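Local coordinates for protein probable M18-family aminopeptidase 1 (Thermotoga maritima, PDB 2GLF) that probably acts as a metal-dependent aminopeptidase of the M18 family, removing amino acids from the N-terminal ends of peptides, at residues Arg240-Ala245 with Phe428-Lys433; Cys328-Pro333 with Gly418-Gly423; Pro345-Gly350 with Lys433-Glu438; Tyr349-Val354 with Gln383-Gln388. All coordinates share one frame; numbering follows the deposited sequence.

Interaction 1: residues Arg240-Ala245 with Phe428-Lys433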
loop_
_atom_site.group_PDB
_atom_site.type_symbol
_atom_site.label_atom_id
_atom_site.label_comp_id
_atom_site.label_asym_id
_atom_site.label_seq_id
_atom_site.Cartn_x
_atom_site.Cartn_y
_atom_site.Cartn_z
ATOM N N ARG A 240 44.676 -21.756 10.641
ATOM C CA ARG A 240 45.431 -20.583 10.215
ATOM C C ARG A 240 45.663 -20.605 8.709
ATOM O O ARG A 240 46.753 -20.284 8.243
ATOM C CB ARG A 240 46.788 -20.559 10.919
ATOM C CG ARG A 240 46.788 -21.158 12.310
ATOM C CD ARG A 240 48.207 -21.511 12.718
ATOM N NE ARG A 240 48.805 -20.523 13.605
ATOM C CZ ARG A 240 48.670 -20.534 14.928
ATOM N NH1 ARG A 240 47.960 -21.487 15.524
ATOM N NH2 ARG A 240 49.245 -19.588 15.657
ATOM N N SER A 241 44.638 -20.975 7.949
ATOM C CA SER A 241 44.767 -21.063 6.500
ATOM C C SER A 241 44.384 -19.800 5.749
ATOM O O SER A 241 44.673 -19.672 4.558
ATOM C CB SER A 241 43.906 -22.203 5.974
ATOM O OG SER A 241 42.536 -21.867 6.087
ATOM N N LEU A 242 43.732 -18.869 6.430
ATOM C CA LEU A 242 43.298 -17.649 5.771
ATOM C C LEU A 242 44.038 -16.407 6.238
ATOM O O LEU A 242 44.646 -16.406 7.306
ATOM C CB LEU A 242 41.798 -17.469 5.997
ATOM C CG LEU A 242 40.970 -18.678 5.560
ATOM C CD1 LEU A 242 39.515 -18.485 5.946
ATOM C CD2 LEU A 242 41.112 -18.868 4.060
ATOM N N ILE A 243 44.001 -15.356 5.424
ATOM C CA ILE A 243 44.638 -14.095 5.786
ATOM C C ILE A 243 43.575 -13.009 5.816
ATOM O O ILE A 243 42.899 -12.758 4.813
ATOM C CB ILE A 243 45.716 -13.646 4.779
ATOM C CG1 ILE A 243 46.883 -14.635 4.758
ATOM C CG2 ILE A 243 46.238 -12.275 5.180
ATOM C CD1 ILE A 243 47.910 -14.342 3.672
ATOM N N GLY A 244 43.422 -12.371 6.971
ATOM C CA GLY A 244 42.450 -11.307 7.093
ATOM C C GLY A 244 43.173 -9.981 7.138
ATOM O O GLY A 244 44.123 -9.818 7.899
ATOM N N ALA A 245 42.742 -9.031 6.316
ATOM C CA ALA A 245 43.374 -7.720 6.295
ATOM C C ALA A 245 42.574 -6.717 5.491
ATOM O O ALA A 245 41.770 -7.080 4.627
ATOM C CB ALA A 245 44.779 -7.824 5.729
ATOM N N PHE A 428 37.874 -5.664 6.807
ATOM C CA PHE A 428 38.688 -6.841 7.108
ATOM C C PHE A 428 38.381 -7.960 6.105
ATOM O O PHE A 428 37.641 -8.899 6.411
ATOM C CB PHE A 428 38.387 -7.316 8.546
ATOM C CG PHE A 428 39.454 -8.204 9.146
ATOM C CD1 PHE A 428 40.704 -7.690 9.479
ATOM C CD2 PHE A 428 39.203 -9.556 9.391
ATOM C CE1 PHE A 428 41.686 -8.507 10.050
ATOM C CE2 PHE A 428 40.185 -10.380 9.963
ATOM C CZ PHE A 428 41.425 -9.852 10.291
ATOM N N GLU A 429 38.947 -7.855 4.906
ATOM C CA GLU A 429 38.727 -8.863 3.871
ATOM C C GLU A 429 39.483 -10.147 4.194
ATOM O O GLU A 429 40.475 -10.133 4.918
ATOM C CB GLU A 429 39.162 -8.320 2.509
ATOM C CG GLU A 429 38.492 -7.005 2.149
ATOM C CD GLU A 429 39.005 -6.410 0.850
ATOM O OE1 GLU A 429 40.236 -6.440 0.627
ATOM O OE2 GLU A 429 38.182 -5.896 0.059
ATOM N N ILE A 430 38.999 -11.259 3.653
ATOM C CA ILE A 430 39.605 -12.564 3.882
ATOM C C ILE A 430 40.037 -13.222 2.567
ATOM O O ILE A 430 39.282 -13.244 1.588
ATOM C CB ILE A 430 38.608 -13.513 4.636
ATOM C CG1 ILE A 430 39.015 -13.663 6.101
ATOM C CG2 ILE A 430 38.602 -14.893 4.013
ATOM C CD1 ILE A 430 38.915 -12.417 6.905
ATOM N N SER A 431 41.257 -13.753 2.555
ATOM C CA SER A 431 41.805 -14.442 1.392
ATOM C C SER A 431 42.513 -15.694 1.890
ATOM O O SER A 431 42.781 -15.824 3.080
ATOM C CB SER A 431 42.809 -13.553 0.661
ATOM O OG SER A 431 43.969 -13.350 1.449
ATOM N N SER A 432 42.814 -16.611 0.979
ATOM C CA SER A 432 43.497 -17.852 1.331
ATOM C C SER A 432 45.015 -17.715 1.167
ATOM O O SER A 432 45.485 -17.092 0.217
ATOM C CB SER A 432 42.985 -18.985 0.440
ATOM O OG SER A 432 43.807 -20.130 0.538
ATOM N N LYS A 433 45.782 -18.282 2.094
ATOM C CA LYS A 433 47.242 -18.230 1.997
ATOM C C LYS A 433 47.679 -19.030 0.776
ATOM O O LYS A 433 48.611 -18.644 0.071
ATOM C CB LYS A 433 47.907 -18.830 3.239
ATOM C CG LYS A 433 47.855 -17.958 4.464
ATOM C CD LYS A 433 48.477 -18.663 5.643
ATOM C CE LYS A 433 48.425 -17.791 6.881
ATOM N NZ LYS A 433 49.054 -18.471 8.046
#

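Interaction 2: residues Cys328-Pro333 with Gly418-Gly423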
loop_
_atom_site.group_PDB
_atom_site.type_symbol
_atom_site.label_atom_id
_atom_site.label_comp_id
_atom_site.label_asym_id
_atom_site.label_seq_id
_atom_site.Cartn_x
_atom_site.Cartn_y
_atom_site.Cartn_z
ATOM N N CYS A 328 38.299 -11.685 -7.151
ATOM C CA CYS A 328 36.929 -12.071 -7.455
ATOM C C CYS A 328 36.297 -12.455 -6.122
ATOM O O CYS A 328 36.954 -12.393 -5.080
ATOM C CB CYS A 328 36.887 -13.251 -8.428
ATOM S SG CYS A 328 37.794 -14.702 -7.857
ATOM N N ALA A 329 35.028 -12.852 -6.152
ATOM C CA ALA A 329 34.319 -13.211 -4.933
ATOM C C ALA A 329 34.227 -14.712 -4.757
ATOM O O ALA A 329 33.777 -15.416 -5.649
ATOM C CB ALA A 329 32.928 -12.604 -4.958
ATOM N N ALA A 330 34.672 -15.202 -3.607
ATOM C CA ALA A 330 34.613 -16.628 -3.311
ATOM C C ALA A 330 33.217 -16.899 -2.751
ATOM O O ALA A 330 32.516 -15.956 -2.379
ATOM C CB ALA A 330 35.672 -16.986 -2.289
ATOM N N VAL A 331 32.788 -18.158 -2.689
ATOM C CA VAL A 331 31.452 -18.406 -2.161
ATOM C C VAL A 331 31.471 -18.247 -0.653
ATOM O O VAL A 331 32.335 -18.794 0.033
ATOM C CB VAL A 331 30.900 -19.819 -2.508
ATOM C CG1 VAL A 331 30.900 -20.031 -4.014
ATOM C CG2 VAL A 331 31.713 -20.870 -1.827
ATOM N N ASN A 332 30.523 -17.460 -0.157
ATOM C CA ASN A 332 30.361 -17.194 1.264
ATOM C C ASN A 332 29.172 -18.083 1.636
ATOM O O ASN A 332 28.019 -17.693 1.473
ATOM C CB ASN A 332 30.033 -15.715 1.444
ATOM C CG ASN A 332 30.249 -15.232 2.847
ATOM O OD1 ASN A 332 30.691 -14.108 3.053
ATOM N ND2 ASN A 332 29.928 -16.064 3.823
ATOM N N PRO A 333 29.446 -19.294 2.143
ATOM C CA PRO A 333 28.418 -20.265 2.528
ATOM C C PRO A 333 27.008 -19.733 2.838
ATOM O O PRO A 333 26.068 -19.987 2.080
ATOM C CB PRO A 333 29.063 -20.989 3.703
ATOM C CG PRO A 333 30.478 -21.035 3.292
ATOM C CD PRO A 333 30.732 -19.632 2.784
ATOM N N GLY A 418 43.081 -13.462 -10.673
ATOM C CA GLY A 418 43.456 -13.152 -9.307
ATOM C C GLY A 418 42.790 -14.085 -8.313
ATOM O O GLY A 418 42.048 -14.981 -8.711
ATOM N N PRO A 419 43.039 -13.905 -7.008
ATOM C CA PRO A 419 42.437 -14.763 -5.983
ATOM C C PRO A 419 40.992 -14.375 -5.613
ATOM O O PRO A 419 40.522 -13.279 -5.946
ATOM C CB PRO A 419 43.411 -14.616 -4.816
ATOM C CG PRO A 419 43.806 -13.184 -4.914
ATOM C CD PRO A 419 44.027 -12.988 -6.411
ATOM N N ALA A 420 40.298 -15.285 -4.928
ATOM C CA ALA A 420 38.921 -15.060 -4.501
ATOM C C ALA A 420 38.894 -14.559 -3.062
ATOM O O ALA A 420 39.634 -15.063 -2.216
ATOM C CB ALA A 420 38.122 -16.353 -4.616
ATOM N N LEU A 421 38.043 -13.573 -2.781
ATOM C CA LEU A 421 37.952 -13.020 -1.428
ATOM C C LEU A 421 36.567 -13.134 -0.804
ATOM O O LEU A 421 35.553 -13.209 -1.494
ATOM C CB LEU A 421 38.340 -11.535 -1.400
ATOM C CG LEU A 421 39.698 -11.028 -1.861
ATOM C CD1 LEU A 421 39.766 -9.550 -1.572
ATOM C CD2 LEU A 421 40.812 -11.756 -1.146
ATOM N N LEU A 422 36.553 -13.122 0.522
ATOM C CA LEU A 422 35.329 -13.176 1.296
ATOM C C LEU A 422 35.213 -11.813 1.971
ATOM O O LEU A 422 36.176 -11.321 2.538
ATOM C CB LEU A 422 35.428 -14.290 2.333
ATOM C CG LEU A 422 34.560 -15.530 2.088
ATOM C CD1 LEU A 422 34.540 -15.885 0.617
ATOM C CD2 LEU A 422 35.080 -16.681 2.925
ATOM N N GLY A 423 34.043 -11.191 1.885
ATOM C CA GLY A 423 33.862 -9.889 2.496
ATOM C C GLY A 423 34.625 -8.784 1.782
ATOM O O GLY A 423 35.227 -7.913 2.420
#

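Interaction 3: residues Pro345-Gly350 with Lys433-Glu438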
loop_
_atom_site.group_PDB
_atom_site.type_symbol
_atom_site.label_atom_id
_atom_site.label_comp_id
_atom_site.label_asym_id
_atom_site.label_seq_id
_atom_site.Cartn_x
_atom_site.Cartn_y
_atom_site.Cartn_z
ATOM N N PRO A 345 34.270 -19.330 -7.702
ATOM C CA PRO A 345 35.527 -19.755 -7.089
ATOM C C PRO A 345 35.379 -20.151 -5.625
ATOM O O PRO A 345 34.515 -19.631 -4.913
ATOM C CB PRO A 345 36.411 -18.531 -7.255
ATOM C CG PRO A 345 35.434 -17.416 -7.075
ATOM C CD PRO A 345 34.259 -17.873 -7.916
ATOM N N LYS A 346 36.233 -21.073 -5.187
ATOM C CA LYS A 346 36.246 -21.542 -3.804
ATOM C C LYS A 346 37.630 -21.213 -3.241
ATOM O O LYS A 346 38.630 -21.272 -3.971
ATOM C CB LYS A 346 36.024 -23.057 -3.750
ATOM C CG LYS A 346 34.755 -23.550 -4.411
ATOM C CD LYS A 346 33.525 -23.205 -3.594
ATOM C CE LYS A 346 32.671 -24.442 -3.369
ATOM N NZ LYS A 346 33.456 -25.480 -2.655
ATOM N N LEU A 347 37.689 -20.870 -1.953
ATOM C CA LEU A 347 38.960 -20.542 -1.301
ATOM C C LEU A 347 39.931 -21.722 -1.291
ATOM O O LEU A 347 39.548 -22.849 -0.994
ATOM C CB LEU A 347 38.726 -20.098 0.144
ATOM C CG LEU A 347 38.021 -18.770 0.406
ATOM C CD1 LEU A 347 37.697 -18.667 1.891
ATOM C CD2 LEU A 347 38.907 -17.621 -0.037
ATOM N N GLY A 348 41.190 -21.453 -1.616
ATOM C CA GLY A 348 42.195 -22.501 -1.615
ATOM C C GLY A 348 42.203 -23.431 -2.817
ATOM O O GLY A 348 42.910 -24.445 -2.813
ATOM N N TYR A 349 41.429 -23.105 -3.848
ATOM C CA TYR A 349 41.398 -23.949 -5.033
ATOM C C TYR A 349 42.064 -23.325 -6.251
ATOM O O TYR A 349 41.690 -23.607 -7.392
ATOM C CB TYR A 349 39.960 -24.379 -5.350
ATOM C CG TYR A 349 39.520 -25.544 -4.490
ATOM C CD1 TYR A 349 39.262 -25.377 -3.128
ATOM C CD2 TYR A 349 39.457 -26.834 -5.016
ATOM C CE1 TYR A 349 38.960 -26.466 -2.317
ATOM C CE2 TYR A 349 39.157 -27.925 -4.211
ATOM C CZ TYR A 349 38.913 -27.736 -2.866
ATOM O OH TYR A 349 38.634 -28.822 -2.072
ATOM N N GLY A 350 43.056 -22.478 -5.992
ATOM C CA GLY A 350 43.805 -21.857 -7.067
ATOM C C GLY A 350 43.472 -20.430 -7.443
ATOM O O GLY A 350 42.628 -19.788 -6.824
ATOM N N LYS A 433 45.782 -18.282 2.094
ATOM C CA LYS A 433 47.242 -18.230 1.997
ATOM C C LYS A 433 47.679 -19.030 0.776
ATOM O O LYS A 433 48.611 -18.644 0.071
ATOM C CB LYS A 433 47.907 -18.830 3.239
ATOM C CG LYS A 433 47.855 -17.958 4.464
ATOM C CD LYS A 433 48.477 -18.663 5.643
ATOM C CE LYS A 433 48.425 -17.791 6.881
ATOM N NZ LYS A 433 49.054 -18.471 8.046
ATOM N N ALA A 434 47.005 -20.151 0.539
ATOM C CA ALA A 434 47.318 -21.002 -0.605
ATOM C C ALA A 434 47.073 -20.265 -1.925
ATOM O O ALA A 434 47.873 -20.368 -2.854
ATOM C CB ALA A 434 46.487 -22.288 -0.553
ATOM N N ASP A 435 45.975 -19.519 -2.008
ATOM C CA ASP A 435 45.679 -18.789 -3.234
ATOM C C ASP A 435 46.662 -17.641 -3.419
ATOM O O ASP A 435 47.137 -17.383 -4.530
ATOM C CB ASP A 435 44.239 -18.259 -3.228
ATOM C CG ASP A 435 43.198 -19.374 -3.322
ATOM O OD1 ASP A 435 43.477 -20.416 -3.950
ATOM O OD2 ASP A 435 42.089 -19.199 -2.780
ATOM N N LEU A 436 46.974 -16.956 -2.326
ATOM C CA LEU A 436 47.914 -15.846 -2.368
ATOM C C LEU A 436 49.174 -16.305 -3.110
ATOM O O LEU A 436 49.623 -15.667 -4.068
ATOM C CB LEU A 436 48.262 -15.426 -0.939
ATOM C CG LEU A 436 49.055 -14.155 -0.616
ATOM C CD1 LEU A 436 50.298 -14.543 0.158
ATOM C CD2 LEU A 436 49.411 -13.380 -1.873
ATOM N N PHE A 437 49.718 -17.435 -2.666
ATOM C CA PHE A 437 50.923 -18.019 -3.240
ATOM C C PHE A 437 50.724 -18.453 -4.681
ATOM O O PHE A 437 51.512 -18.106 -5.561
ATOM C CB PHE A 437 51.348 -19.232 -2.416
ATOM C CG PHE A 437 52.685 -19.808 -2.811
ATOM C CD1 PHE A 437 53.865 -19.109 -2.555
ATOM C CD2 PHE A 437 52.765 -21.056 -3.425
ATOM C CE1 PHE A 437 55.102 -19.641 -2.901
ATOM C CE2 PHE A 437 53.997 -21.596 -3.776
ATOM C CZ PHE A 437 55.171 -20.885 -3.512
ATOM N N GLU A 438 49.670 -19.217 -4.923
ATOM C CA GLU A 438 49.426 -19.708 -6.264
ATOM C C GLU A 438 49.238 -18.593 -7.282
ATOM O O GLU A 438 49.525 -18.773 -8.469
ATOM C CB GLU A 438 48.222 -20.639 -6.278
ATOM C CG GLU A 438 48.166 -21.499 -7.528
ATOM C CD GLU A 438 49.369 -22.415 -7.661
ATOM O OE1 GLU A 438 49.486 -23.104 -8.694
ATOM O OE2 GLU A 438 50.195 -22.453 -6.730
#

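Interaction 4: residues Tyr349-Val354 with Gln383-Gln388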
loop_
_atom_site.group_PDB
_atom_site.type_symbol
_atom_site.label_atom_id
_atom_site.label_comp_id
_atom_site.label_asym_id
_atom_site.label_seq_id
_atom_site.Cartn_x
_atom_site.Cartn_y
_atom_site.Cartn_z
ATOM N N TYR A 349 41.429 -23.105 -3.848
ATOM C CA TYR A 349 41.398 -23.949 -5.033
ATOM C C TYR A 349 42.064 -23.325 -6.251
ATOM O O TYR A 349 41.690 -23.607 -7.392
ATOM C CB TYR A 349 39.960 -24.379 -5.350
ATOM C CG TYR A 349 39.520 -25.544 -4.490
ATOM C CD1 TYR A 349 39.262 -25.377 -3.128
ATOM C CD2 TYR A 349 39.457 -26.834 -5.016
ATOM C CE1 TYR A 349 38.960 -26.466 -2.317
ATOM C CE2 TYR A 349 39.157 -27.925 -4.211
ATOM C CZ TYR A 349 38.913 -27.736 -2.866
ATOM O OH TYR A 349 38.634 -28.822 -2.072
ATOM N N GLY A 350 43.056 -22.478 -5.992
ATOM C CA GLY A 350 43.805 -21.857 -7.067
ATOM C C GLY A 350 43.472 -20.430 -7.443
ATOM O O GLY A 350 42.628 -19.788 -6.824
ATOM N N VAL A 351 44.163 -19.940 -8.468
ATOM C CA VAL A 351 43.957 -18.591 -8.968
ATOM C C VAL A 351 42.660 -18.623 -9.752
ATOM O O VAL A 351 42.342 -19.627 -10.398
ATOM C CB VAL A 351 45.075 -18.165 -9.935
ATOM C CG1 VAL A 351 45.117 -16.658 -10.044
ATOM C CG2 VAL A 351 46.400 -18.709 -9.468
ATOM N N ALA A 352 41.914 -17.528 -9.697
ATOM C CA ALA A 352 40.656 -17.451 -10.414
ATOM C C ALA A 352 40.863 -16.790 -11.755
ATOM O O ALA A 352 41.499 -15.738 -11.851
ATOM C CB ALA A 352 39.636 -16.670 -9.610
ATOM N N LEU A 353 40.336 -17.427 -12.794
ATOM C CA LEU A 353 40.420 -16.909 -14.153
ATOM C C LEU A 353 39.014 -16.406 -14.471
ATOM O O LEU A 353 38.065 -17.190 -14.546
ATOM C CB LEU A 353 40.854 -18.027 -15.113
ATOM C CG LEU A 353 41.063 -17.730 -16.601
ATOM C CD1 LEU A 353 41.982 -18.776 -17.196
ATOM C CD2 LEU A 353 39.727 -17.714 -17.333
ATOM N N VAL A 354 38.883 -15.092 -14.618
ATOM C CA VAL A 354 37.598 -14.458 -14.900
ATOM C C VAL A 354 37.535 -14.007 -16.350
ATOM O O VAL A 354 38.219 -13.056 -16.741
ATOM C CB VAL A 354 37.384 -13.212 -14.014
ATOM C CG1 VAL A 354 35.946 -12.793 -14.066
ATOM C CG2 VAL A 354 37.819 -13.496 -12.584
ATOM N N GLN A 383 52.667 -25.352 -16.797
ATOM C CA GLN A 383 53.530 -25.059 -15.659
ATOM C C GLN A 383 52.953 -25.680 -14.382
ATOM O O GLN A 383 53.487 -25.488 -13.280
ATOM C CB GLN A 383 53.678 -23.549 -15.464
ATOM C CG GLN A 383 54.313 -22.818 -16.627
ATOM C CD GLN A 383 55.584 -23.486 -17.110
ATOM O OE1 GLN A 383 55.540 -24.522 -17.771
ATOM N NE2 GLN A 383 56.724 -22.898 -16.777
ATOM N N GLY A 384 51.854 -26.418 -14.535
ATOM C CA GLY A 384 51.221 -27.066 -13.396
ATOM C C GLY A 384 50.618 -26.121 -12.372
ATOM O O GLY A 384 50.592 -26.421 -11.180
ATOM N N VAL A 385 50.126 -24.977 -12.833
ATOM C CA VAL A 385 49.521 -24.000 -11.939
ATOM C C VAL A 385 48.069 -24.380 -11.630
ATOM O O VAL A 385 47.287 -24.685 -12.530
ATOM C CB VAL A 385 49.543 -22.599 -12.568
ATOM C CG1 VAL A 385 49.174 -21.559 -11.533
ATOM C CG2 VAL A 385 50.903 -22.320 -13.154
ATOM N N ILE A 386 47.718 -24.370 -10.349
ATOM C CA ILE A 386 46.364 -24.697 -9.924
ATOM C C ILE A 386 45.458 -23.485 -10.164
ATOM O O ILE A 386 45.707 -22.404 -9.633
ATOM C CB ILE A 386 46.324 -25.076 -8.410
ATOM C CG1 ILE A 386 46.854 -26.498 -8.196
ATOM C CG2 ILE A 386 44.908 -24.998 -7.889
ATOM C CD1 ILE A 386 48.288 -26.691 -8.593
ATOM N N TRP A 387 44.415 -23.658 -10.968
ATOM C CA TRP A 387 43.500 -22.552 -11.241
ATOM C C TRP A 387 42.041 -23.020 -11.312
ATOM O O TRP A 387 41.753 -24.216 -11.414
ATOM C CB TRP A 387 43.893 -21.849 -12.548
ATOM C CG TRP A 387 43.758 -22.716 -13.764
ATOM C CD1 TRP A 387 44.563 -23.764 -14.126
ATOM C CD2 TRP A 387 42.704 -22.669 -14.732
ATOM N NE1 TRP A 387 44.068 -24.374 -15.255
ATOM C CE2 TRP A 387 42.928 -23.724 -15.647
ATOM C CE3 TRP A 387 41.588 -21.839 -14.913
ATOM C CZ2 TRP A 387 42.075 -23.971 -16.728
ATOM C CZ3 TRP A 387 40.739 -22.085 -15.990
ATOM C CH2 TRP A 387 40.988 -23.143 -16.883
ATOM N N GLN A 388 41.123 -22.064 -11.250
ATOM C CA GLN A 388 39.694 -22.360 -11.295
ATOM C C GLN A 388 38.976 -21.233 -12.030
ATOM O O GLN A 388 39.471 -20.112 -12.068
ATOM C CB GLN A 388 39.149 -22.495 -9.863
ATOM C CG GLN A 388 39.360 -21.262 -8.995
ATOM C CD GLN A 388 38.867 -21.444 -7.567
ATOM O OE1 GLN A 388 37.829 -22.067 -7.331
ATOM N NE2 GLN A 388 39.597 -20.879 -6.607
#

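Interaction 1: residues Arg240-Ala245 with Phe428-Lys433
The ring of F428 lies with one face over G244: G244 CA is 4.0 Å from the centroid of the F428 ring, a CH-pi contact, while G244 C and A245 N sit over the same face nearer its rim. I430 CD1 also lies 3.7 Å from G244 CA, on the face where a side chain at this position would probably crowd both I430 and the F428 ring. Farther along, the L242 and I430 side chains cross at about a right angle, meeting through L242 CD1 and I430 CG2. Strands 242-245 and 429-432 are antiparallel members of a three-stranded sheet completed by strand 234-236, against which S241 and L242 form a classic beta bulge. The ladder includes bonds from I243 N to S431 O (2.7 Å) and A245 N to E429 O (2.9 Å). At its far end K433 is fully extended; K433 CG passes I243 CG1 at 3.5 Å, and K433 NZ reaches R240 O at 2.9 Å while also making salt bridges to E17 and E235. An alanine at K433 would probably leave R240 O and the E17 and E235 carboxylates without this charged mate and open a gap beside I243. E429, in turn, bonds the backbone N of H425, a manganese ligand.

Interaction 2: residues Cys328-Pro333 with Gly418-Gly423
C328 and A420 are paired in parallel strands of the mixed central sheet, the alpha/beta core of this zinc exopeptidase clan, with A329 and L421 as the next pair. Three backbone bonds join the strands: C328 N to P419 O (3.0 Å), L421 N to C328 O (2.8 Å) and A330 N to L421 O (3.0 Å). On the face carrying C328 and A420, the contact is apolar. C328 SG lies between its own backbone N and carbonyl carbon (chi1 56°) and meets A420 CB at 3.7 Å. The A420 methyl also touches A330 CB, which is met in turn by L422 CD1, so small side chains, with the L422 branch, line this side of the contact.

Outward from this shell, P345 packs on C328, L421 rests against E429 and S431, and I430 holds L422 through the backbone. A329 and L422 also touch L165 and I187 of the second subunit. The pairing lies close to the metal centre: strand 321-329 carries the manganese ligand D326, strand 414-421 leads into the ligand H425, and the L421 side chain is about 8 Å from a manganese ion. The last bond of the ladder is the most bent at its acceptor, A330 N standing 40° out of the L421 carbonyl plane.

Interaction 3: residues Pro345-Gly350 with Lys433-Glu438
The backbone from K346 to Y349 folds into a type II beta turn, and its G348 N, together with G350 N just beyond, is presented to D435 in the first turn of helix 433-449. Positive phi at both glycines helps bring the two N-H groups to one carboxylate. D435 CG stands anti to the carbonyl carbon (chi1 -69°), which carries the carboxyl carbon toward the loop; its two oxygens take one N-H each. D435 OD2 takes G348 N at 2.7 Å, the donor lying 37° above the carboxylate plane. D435 OD1 accepts G350 N at 2.9 Å, nearly along its C-O axis, though the N-H points less squarely at it (133°). The carboxylate is buried, and the nearby helix N-terminus would probably help to stabilise its charge. An alanine in place of D435 would leave G348 N and G350 N without these acceptors and would probably let the turn shift against the helix. Looser contacts flank the grip, G348 CA lying 4.4 Å from A434 CB and G350 CA 4.4 Å from E438 CG, while the carboxylate of E438 turns away to bond I386 N. Within the turn, L347 packs on L242 of strand 242-245. The turn leads into strand 351-354 and lies against the first turn of helix 433-449, whose L436 packs on helices 13-29 and 248-263.

Interaction 4: residues Tyr349-Val354 with Gln383-Gln388
V351 and Q388 lead the backbone bonding, which follows a parallel ladder. V351 N donates to I386 O at 3.1 Å, V351 O receives Q388 N at 2.9 Å, and L353 N closes the series on Q388 O, also at 2.9 Å.

A single side-chain bond reinforces it. Q388 CG lies between its backbone N and carbonyl carbon (chi1 58°), and the chain beyond is extended, running back past Y349. Q388 NE2 gives a bond to G350 O at 3.2 Å; the acceptor lies close to the amide plane, but the donor stands 47° above the carbonyl plane. The same NE2 bonds K346 O, so the amide ties together two points of the loop leading into strand 351-354, with Y349 CB packed against its end.

Apolar contacts fill the remainder. L353 and W387 lie side by side and point the same way, L353 CD1 meeting W387 CZ3 at 3.7 Å, while W387 NE1 bonds N381. I386 CG2 rests on G350 CA at 3.4 Å, where a beta carbon on the glycine would probably run into I386 O.

The two strands are the ends of a beta-alpha-beta crossover through helix 370-382, whose L380 and R377 pack on W387. Within this chain, strand 387-389 is an outermost strand of the mixed sheet; strand 414-421 flanks 351-354 on its other side, and helix 433-449 meets V351 through A442.

All four contacts are largely buried, but their settings differ. Interactions 2 and 4 belong to one mixed sheet, joined where G418 O receives A352 N; interaction 2 lies near the metal ions, interaction 4 at the sheet's outer edge. Interaction 1 builds a separate small sheet, which meets interaction 2 through the backbone of I430 and L422. Interaction 3 shares K433 with interaction 1, where strand 429-432 runs on into helix 433-449, and shares Y349 and G350 with interaction 4. Chemistry follows place: mostly small apolar groups and a leucine line interaction 2, a lysine with several acceptors closes interaction 1, one carboxylate carries interaction 3, and an amide and an indole supplement the strand pairing of interaction 4.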